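PDB 4XRF: transcriptional regulator, MarR family from Bacillus cereus, which probably binds DNA and regulates transcription as a winged helix-turn-helix factor of the MarR family. Local coordinates for residues Lys16-Glu21 with Ala113-His118; Met57-Ser62 with Lys133-Ile138. All coordinates share one frame; numbering follows the deposited sequence.

Interaction 1 (K16-E21 with A113-H118) joins the long N-terminal helix 4-29 to helix 110-116, whereas interaction 2 (M57-S62 with K133-I138) sets the turn of the helix-turn-helix against helix 121-139, which follows helix 110-116 in the chain. Their centres lie about 23 Å apart and their nearest atoms about 13 Å, so they do not touch within one chain. The dimer brings them together: I138 of one subunit packs on Y115 and K17 of the other. Both lie near ligands. In interaction 1, M18 and F116 touch an isoquinoline, and K16 and Q19 belong to a lauric acid pocket; in interaction 2, L134 lines an isoquinoline pocket, about 9 Å from the E135 side chain to the ligand.

Interaction 1 (Lys16-Glu21 with Ala113-His118); sequences KKMQTE and AKYFSH. With ISQ (isoquinoline), chain E; DAO (lauric acid), chain F.
M18 carries this helix-to-helix contact, reaching across to two aromatic rings with different parts of its thioether. Its CE meets the edge of the F116 ring near the ring plane, 3.2 Å from F116 CE1. M18 SD lies beside the Y115 ring, 5.4 Å from the centroid. At 75° off the normal, this is an edge-on Met-aromatic contact. Bends at chi2 (66°) and chi3 (136°) carry the methyl round to F116. The same side chain meets the isoquinoline from above its plane: M18 CG stands over the margin of the ring at ISQ C1 (3.3 Å), and M18 CE, besides touching F116, is 3.3 Å from ISQ C3. F116 CZ is 3.4 Å from that C3, which lies at the edge of the phenyl ring and in its plane. On the other flank K17, bent at chi2, crosses the tyrosine at about a right angle; K17 CE lies 3.3 Å from Y115 OH, a van der Waals contact of methylene with hydroxyl oxygen. K16, the residue before K17, turns to the lauric acid instead, its NZ making a weak 3.4 Å hydrogen bond to DAO O2. Q8 of the second subunit packs on F116. With no hydrogen bond between the segments, the M18 and F116 side offers the isoquinoline an apolar wall, while K17 and Y115 OH form a more polar border.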
loop_
_atom_site.group_PDB
_atom_site.type_symbol
_atom_site.label_atom_id
_atom_site.label_comp_id
_atom_site.label_asym_id
_atom_site.label_seq_id
_atom_site.Cartn_x
_atom_site.Cartn_y
_atom_site.Cartn_z
ATOM N N LYS A 16 -5.504 6.199 4.111
ATOM C CA LYS A 16 -4.981 5.150 4.962
ATOM C C LYS A 16 -6.135 4.299 5.534
ATOM O O LYS A 16 -6.067 3.065 5.536
ATOM C CB LYS A 16 -4.188 5.824 6.086
ATOM C CG LYS A 16 -3.204 4.976 6.859
ATOM C CD LYS A 16 -2.397 5.873 7.793
ATOM C CE LYS A 16 -1.747 5.095 8.928
ATOM N NZ LYS A 16 -2.719 4.708 9.992
ATOM N N LYS A 17 -7.190 4.961 6.011
ATOM C CA LYS A 17 -8.406 4.284 6.470
ATOM C C LYS A 17 -9.194 3.641 5.310
ATOM O O LYS A 17 -9.622 2.491 5.404
ATOM C CB LYS A 17 -9.293 5.264 7.243
ATOM C CG LYS A 17 -10.520 4.641 7.876
ATOM C CD LYS A 17 -10.175 3.910 9.171
ATOM C CE LYS A 17 -11.396 3.187 9.704
ATOM N NZ LYS A 17 -11.136 2.481 10.991
ATOM N N MET A 18 -9.373 4.382 4.222
ATOM C CA MET A 18 -10.117 3.899 3.049
ATOM C C MET A 18 -9.472 2.669 2.383
ATOM O O MET A 18 -10.166 1.814 1.844
ATOM C CB MET A 18 -10.275 5.030 2.027
ATOM C CG MET A 18 -11.672 5.185 1.448
ATOM S SD MET A 18 -12.865 5.695 2.696
ATOM C CE MET A 18 -13.780 6.962 1.839
ATOM N N GLN A 19 -8.147 2.588 2.426
ATOM C CA GLN A 19 -7.397 1.459 1.871
ATOM C C GLN A 19 -7.690 0.127 2.579
ATOM O O GLN A 19 -7.829 -0.916 1.937
ATOM C CB GLN A 19 -5.908 1.764 1.952
ATOM C CG GLN A 19 -5.038 0.907 1.064
ATOM C CD GLN A 19 -3.707 1.568 0.787
ATOM O OE1 GLN A 19 -3.645 2.637 0.172
ATOM N NE2 GLN A 19 -2.632 0.941 1.245
ATOM N N THR A 20 -7.768 0.170 3.903
ATOM C CA THR A 20 -8.160 -0.989 4.693
ATOM C C THR A 20 -9.566 -1.454 4.294
ATOM O O THR A 20 -9.819 -2.643 4.177
ATOM C CB THR A 20 -8.152 -0.638 6.196
ATOM O OG1 THR A 20 -6.917 0.018 6.512
ATOM C CG2 THR A 20 -8.326 -1.888 7.083
ATOM N N GLU A 21 -10.476 -0.507 4.096
ATOM C CA GLU A 21 -11.854 -0.851 3.780
ATOM C C GLU A 21 -11.970 -1.382 2.346
ATOM O O GLU A 21 -12.787 -2.248 2.066
ATOM C CB GLU A 21 -12.792 0.347 4.006
ATOM C CG GLU A 21 -12.685 1.039 5.371
ATOM C CD GLU A 21 -13.043 0.156 6.543
ATOM O OE1 GLU A 21 -13.616 -0.933 6.329
ATOM O OE2 GLU A 21 -12.753 0.553 7.699
ATOM N N ALA A 113 -20.040 2.937 3.176
ATOM C CA ALA A 113 -21.421 3.371 2.985
ATOM C C ALA A 113 -21.838 4.298 4.124
ATOM O O ALA A 113 -22.488 5.315 3.890
ATOM C CB ALA A 113 -22.352 2.169 2.901
ATOM N N LYS A 114 -21.464 3.936 5.354
ATOM C CA LYS A 114 -21.720 4.761 6.536
ATOM C C LYS A 114 -21.125 6.167 6.426
ATOM O O LYS A 114 -21.818 7.140 6.728
ATOM C CB LYS A 114 -21.215 4.064 7.808
ATOM C CG LYS A 114 -21.548 4.783 9.104
ATOM C CD LYS A 114 -21.314 3.904 10.331
ATOM C CE LYS A 114 -22.170 2.641 10.307
ATOM N NZ LYS A 114 -22.507 2.165 11.684
ATOM N N TYR A 115 -19.857 6.269 6.012
ATOM C CA TYR A 115 -19.186 7.566 5.877
ATOM C C TYR A 115 -19.899 8.442 4.853
ATOM O O TYR A 115 -20.200 9.604 5.117
ATOM C CB TYR A 115 -17.710 7.425 5.449
ATOM C CG TYR A 115 -16.826 6.525 6.306
ATOM C CD1 TYR A 115 -16.991 6.437 7.692
ATOM C CD2 TYR A 115 -15.786 5.794 5.715
ATOM C CE1 TYR A 115 -16.171 5.618 8.463
ATOM C CE2 TYR A 115 -14.960 4.980 6.473
ATOM C CZ TYR A 115 -15.152 4.893 7.837
ATOM O OH TYR A 115 -14.324 4.074 8.572
ATOM N N PHE A 116 -20.174 7.881 3.684
ATOM C CA PHE A 116 -20.766 8.668 2.610
ATOM C C PHE A 116 -22.238 9.017 2.797
ATOM O O PHE A 116 -22.711 9.962 2.189
ATOM C CB PHE A 116 -20.496 8.022 1.270
ATOM C CG PHE A 116 -19.081 8.193 0.813
ATOM C CD1 PHE A 116 -18.092 7.299 1.215
ATOM C CD2 PHE A 116 -18.721 9.262 -0.004
ATOM C CE1 PHE A 116 -16.776 7.455 0.793
ATOM C CE2 PHE A 116 -17.403 9.423 -0.427
ATOM C CZ PHE A 116 -16.433 8.522 -0.026
ATOM N N SER A 117 -22.929 8.298 3.681
ATOM C CA SER A 117 -24.309 8.603 4.005
ATOM C C SER A 117 -24.376 9.880 4.854
ATOM O O SER A 117 -25.447 10.452 5.052
ATOM C CB SER A 117 -24.968 7.420 4.731
ATOM O OG SER A 117 -24.767 7.472 6.142
ATOM N N HIS A 118 -23.221 10.312 5.359
ATOM C CA HIS A 118 -23.129 11.544 6.140
ATOM C C HIS A 118 -22.822 12.750 5.244
ATOM O O HIS A 118 -22.768 13.890 5.712
ATOM C CB HIS A 118 -22.083 11.409 7.255
ATOM C CG HIS A 118 -22.521 10.556 8.401
ATOM N ND1 HIS A 118 -23.207 11.062 9.485
ATOM C CD2 HIS A 118 -22.368 9.233 8.636
ATOM C CE1 HIS A 118 -23.461 10.083 10.337
ATOM N NE2 HIS A 118 -22.962 8.962 9.846
HETATM C C1 ISQ E . -11.156 7.255 -1.050
HETATM N N2 ISQ E . -12.484 7.176 -1.288
HETATM C C3 ISQ E . -13.300 8.252 -1.213
HETATM C C4 ISQ E . -12.823 9.521 -0.867
HETATM C C4A ISQ E . -11.464 9.677 -0.609
HETATM C C5 ISQ E . -10.916 10.903 -0.258
HETATM C C6 ISQ E . -9.542 10.992 -0.012
HETATM C C7 ISQ E . -8.709 9.873 -0.104
HETATM C C8 ISQ E . -9.216 8.617 -0.449
HETATM C C8A ISQ E . -10.582 8.483 -0.708
HETATM O O1 DAO F . -3.030 1.426 7.742
HETATM O O2 DAO F . -1.327 1.699 9.093
HETATM C C1 DAO F . -1.818 1.274 8.020
HETATM C C2 DAO F . -0.910 0.544 7.042
HETATM C C3 DAO F . -1.346 0.712 5.585
HETATM C C4 DAO F . -0.391 1.618 4.806
HETATM C C5 DAO F . -0.986 3.010 4.621
HETATM C C6 DAO F . -0.382 3.741 3.426
HETATM C C7 DAO F . -1.065 5.092 3.221
HETATM C C8 DAO F . -1.387 5.366 1.752
HETATM C C9 DAO F . -2.322 6.568 1.623
HETATM C C10 DAO F . -2.964 6.669 0.243
HETATM C C11 DAO F . -3.200 8.127 -0.143
HETATM C C12 DAO F . -4.410 8.287 -1.039
#

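Interaction 2 (Met57-Ser62 with Lys133-Ile138)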
loop_
_atom_site.group_PDB
_atom_site.type_symbol
_atom_site.label_atom_id
_atom_site.label_comp_id
_atom_site.label_asym_id
_atom_site.label_seq_id
_atom_site.Cartn_x
_atom_site.Cartn_y
_atom_site.Cartn_z
ATOM N N MET A 57 -15.049 6.474 -17.437
ATOM C CA MET A 57 -14.061 6.323 -16.322
ATOM C C MET A 57 -13.033 7.466 -16.301
ATOM O O MET A 57 -12.182 7.536 -15.402
ATOM C CB MET A 57 -13.285 4.996 -16.428
ATOM C CG MET A 57 -14.099 3.712 -16.516
ATOM S SD MET A 57 -15.006 3.300 -15.020
ATOM C CE MET A 57 -13.709 2.959 -13.833
ATOM N N TYR A 58 -13.082 8.320 -17.332
ATOM C CA TYR A 58 -12.173 9.459 -17.461
ATOM C C TYR A 58 -10.708 9.058 -17.663
ATOM O O TYR A 58 -9.790 9.808 -17.321
ATOM C CB TYR A 58 -12.367 10.447 -16.293
ATOM C CG TYR A 58 -13.748 11.063 -16.326
ATOM C CD1 TYR A 58 -14.822 10.446 -15.688
ATOM C CD2 TYR A 58 -13.996 12.231 -17.058
ATOM C CE1 TYR A 58 -16.096 10.990 -15.745
ATOM C CE2 TYR A 58 -15.265 12.787 -17.114
ATOM C CZ TYR A 58 -16.309 12.155 -16.443
ATOM O OH TYR A 58 -17.575 12.693 -16.489
ATOM N N VAL A 59 -10.509 7.878 -18.246
ATOM C CA VAL A 59 -9.176 7.342 -18.538
ATOM C C VAL A 59 -8.938 7.167 -20.048
ATOM O O VAL A 59 -9.880 7.232 -20.848
ATOM C CB VAL A 59 -8.947 5.984 -17.822
ATOM C CG1 VAL A 59 -9.123 6.127 -16.311
ATOM C CG2 VAL A 59 -9.876 4.909 -18.387
ATOM N N LYS A 60 -7.677 6.951 -20.431
ATOM C CA LYS A 60 -7.309 6.645 -21.827
ATOM C C LYS A 60 -7.852 5.267 -22.250
ATOM O O LYS A 60 -7.993 4.386 -21.402
ATOM C CB LYS A 60 -5.779 6.617 -21.967
ATOM C CG LYS A 60 -5.059 7.941 -21.784
ATOM C CD LYS A 60 -5.293 8.851 -22.972
ATOM C CE LYS A 60 -4.286 9.991 -23.011
ATOM N NZ LYS A 60 -4.663 11.013 -24.029
ATOM N N PRO A 61 -8.151 5.074 -23.558
ATOM C CA PRO A 61 -8.465 3.735 -24.084
ATOM C C PRO A 61 -7.491 2.632 -23.617
ATOM O O PRO A 61 -7.936 1.560 -23.191
ATOM C CB PRO A 61 -8.367 3.929 -25.599
ATOM C CG PRO A 61 -8.757 5.356 -25.817
ATOM C CD PRO A 61 -8.338 6.123 -24.587
ATOM N N SER A 62 -6.190 2.907 -23.682
ATOM C CA SER A 62 -5.141 1.965 -23.263
ATOM C C SER A 62 -5.252 1.519 -21.806
ATOM O O SER A 62 -4.837 0.412 -21.460
ATOM C CB SER A 62 -3.753 2.583 -23.486
ATOM O OG SER A 62 -3.353 3.327 -22.339
ATOM N N LYS A 133 -12.495 15.600 -12.547
ATOM C CA LYS A 133 -11.566 16.606 -13.045
ATOM C C LYS A 133 -10.119 16.189 -12.749
ATOM O O LYS A 133 -9.279 16.231 -13.648
ATOM C CB LYS A 133 -11.870 17.998 -12.484
ATOM C CG LYS A 133 -11.297 19.090 -13.368
ATOM C CD LYS A 133 -11.487 20.487 -12.799
ATOM C CE LYS A 133 -11.055 21.510 -13.849
ATOM N NZ LYS A 133 -10.818 22.842 -13.236
ATOM N N LEU A 134 -9.844 15.777 -11.506
ATOM C CA LEU A 134 -8.504 15.309 -11.139
ATOM C C LEU A 134 -8.041 14.132 -12.001
ATOM O O LEU A 134 -6.903 14.113 -12.462
ATOM C CB LEU A 134 -8.414 14.920 -9.665
ATOM C CG LEU A 134 -7.918 15.978 -8.675
ATOM C CD1 LEU A 134 -7.938 15.369 -7.283
ATOM C CD2 LEU A 134 -6.519 16.468 -9.039
ATOM N N GLU A 135 -8.923 13.160 -12.211
ATOM C CA GLU A 135 -8.610 12.047 -13.107
ATOM C C GLU A 135 -8.257 12.509 -14.520
ATOM O O GLU A 135 -7.300 12.004 -15.124
ATOM C CB GLU A 135 -9.738 11.013 -13.154
ATOM C CG GLU A 135 -9.360 9.757 -13.933
ATOM C CD GLU A 135 -8.315 8.905 -13.221
ATOM O OE1 GLU A 135 -7.160 9.361 -13.043
ATOM O OE2 GLU A 135 -8.646 7.764 -12.842
ATOM N N THR A 136 -9.027 13.460 -15.038
ATOM C CA THR A 136 -8.781 14.034 -16.368
ATOM C C THR A 136 -7.416 14.719 -16.447
ATOM O O THR A 136 -6.709 14.611 -17.460
ATOM C CB THR A 136 -9.887 15.041 -16.763
ATOM O OG1 THR A 136 -11.139 14.353 -16.830
ATOM C CG2 THR A 136 -9.614 15.657 -18.127
ATOM N N ILE A 137 -7.059 15.422 -15.373
ATOM C CA ILE A 137 -5.793 16.147 -15.309
ATOM C C ILE A 137 -4.651 15.135 -15.308
ATOM O O ILE A 137 -3.681 15.293 -16.034
ATOM C CB ILE A 137 -5.726 17.043 -14.046
ATOM C CG1 ILE A 137 -6.712 18.217 -14.176
ATOM C CG2 ILE A 137 -4.302 17.553 -13.832
ATOM C CD1 ILE A 137 -7.062 18.881 -12.854
ATOM N N ILE A 138 -4.802 14.084 -14.507
ATOM C CA ILE A 138 -3.789 13.040 -14.375
ATOM C C ILE A 138 -3.634 12.183 -15.641
ATOM O O ILE A 138 -2.513 11.884 -16.041
ATOM C CB ILE A 138 -4.051 12.140 -13.141
ATOM C CG1 ILE A 138 -3.789 12.919 -11.850
ATOM C CG2 ILE A 138 -3.152 10.910 -13.182
ATOM C CD1 ILE A 138 -4.467 12.338 -10.623
HETATM O O HOH W 1 -10.955 6.286 -13.145
#
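This is a water-bridged contact between a loop and a helix, placing the turn between helices 50-57 and 61-73, the helix-turn-helix pair of the MarR fold, against the C-terminal helix 121-139. The backbones come close, with Y58 CA 5.8 Å from T136 CA. Y58 is the first residue past helix 50-57, in a Schellman motif with positive phi (66°). Its CB starts toward helix 121-139 while the ring runs away, along R129 and E132. E135 packs under this turn: its CG, anti to the backbone N (chi1 -172°), touches Y58 CB and lies 3.4 Å from Y58 O. A bend at chi2 (70°) directs the carboxylate past V59, whose CG1 is 3.9 Å from E135 OE2. One water joins the segments, donating to M57 O at 2.9 Å and to E135 OE2 at 2.8 Å. Beside this, Y58 CD2 meets T136 OG1 obliquely at 3.6 Å; that hydroxyl is hydrogen-bonded to E132 O within its own helix. S13 of the second subunit packs on E135. Because the water spends both protons on acceptors, E135 OE2 acts as an acceptor, as an ionised carboxylate would, though the geometry does not settle its charge. Between the two segments the polar link is thus the water; direct hydrogen bonds come from just beyond the helix, T141 OG1 with Y58 O and G140 O with K60 NZ.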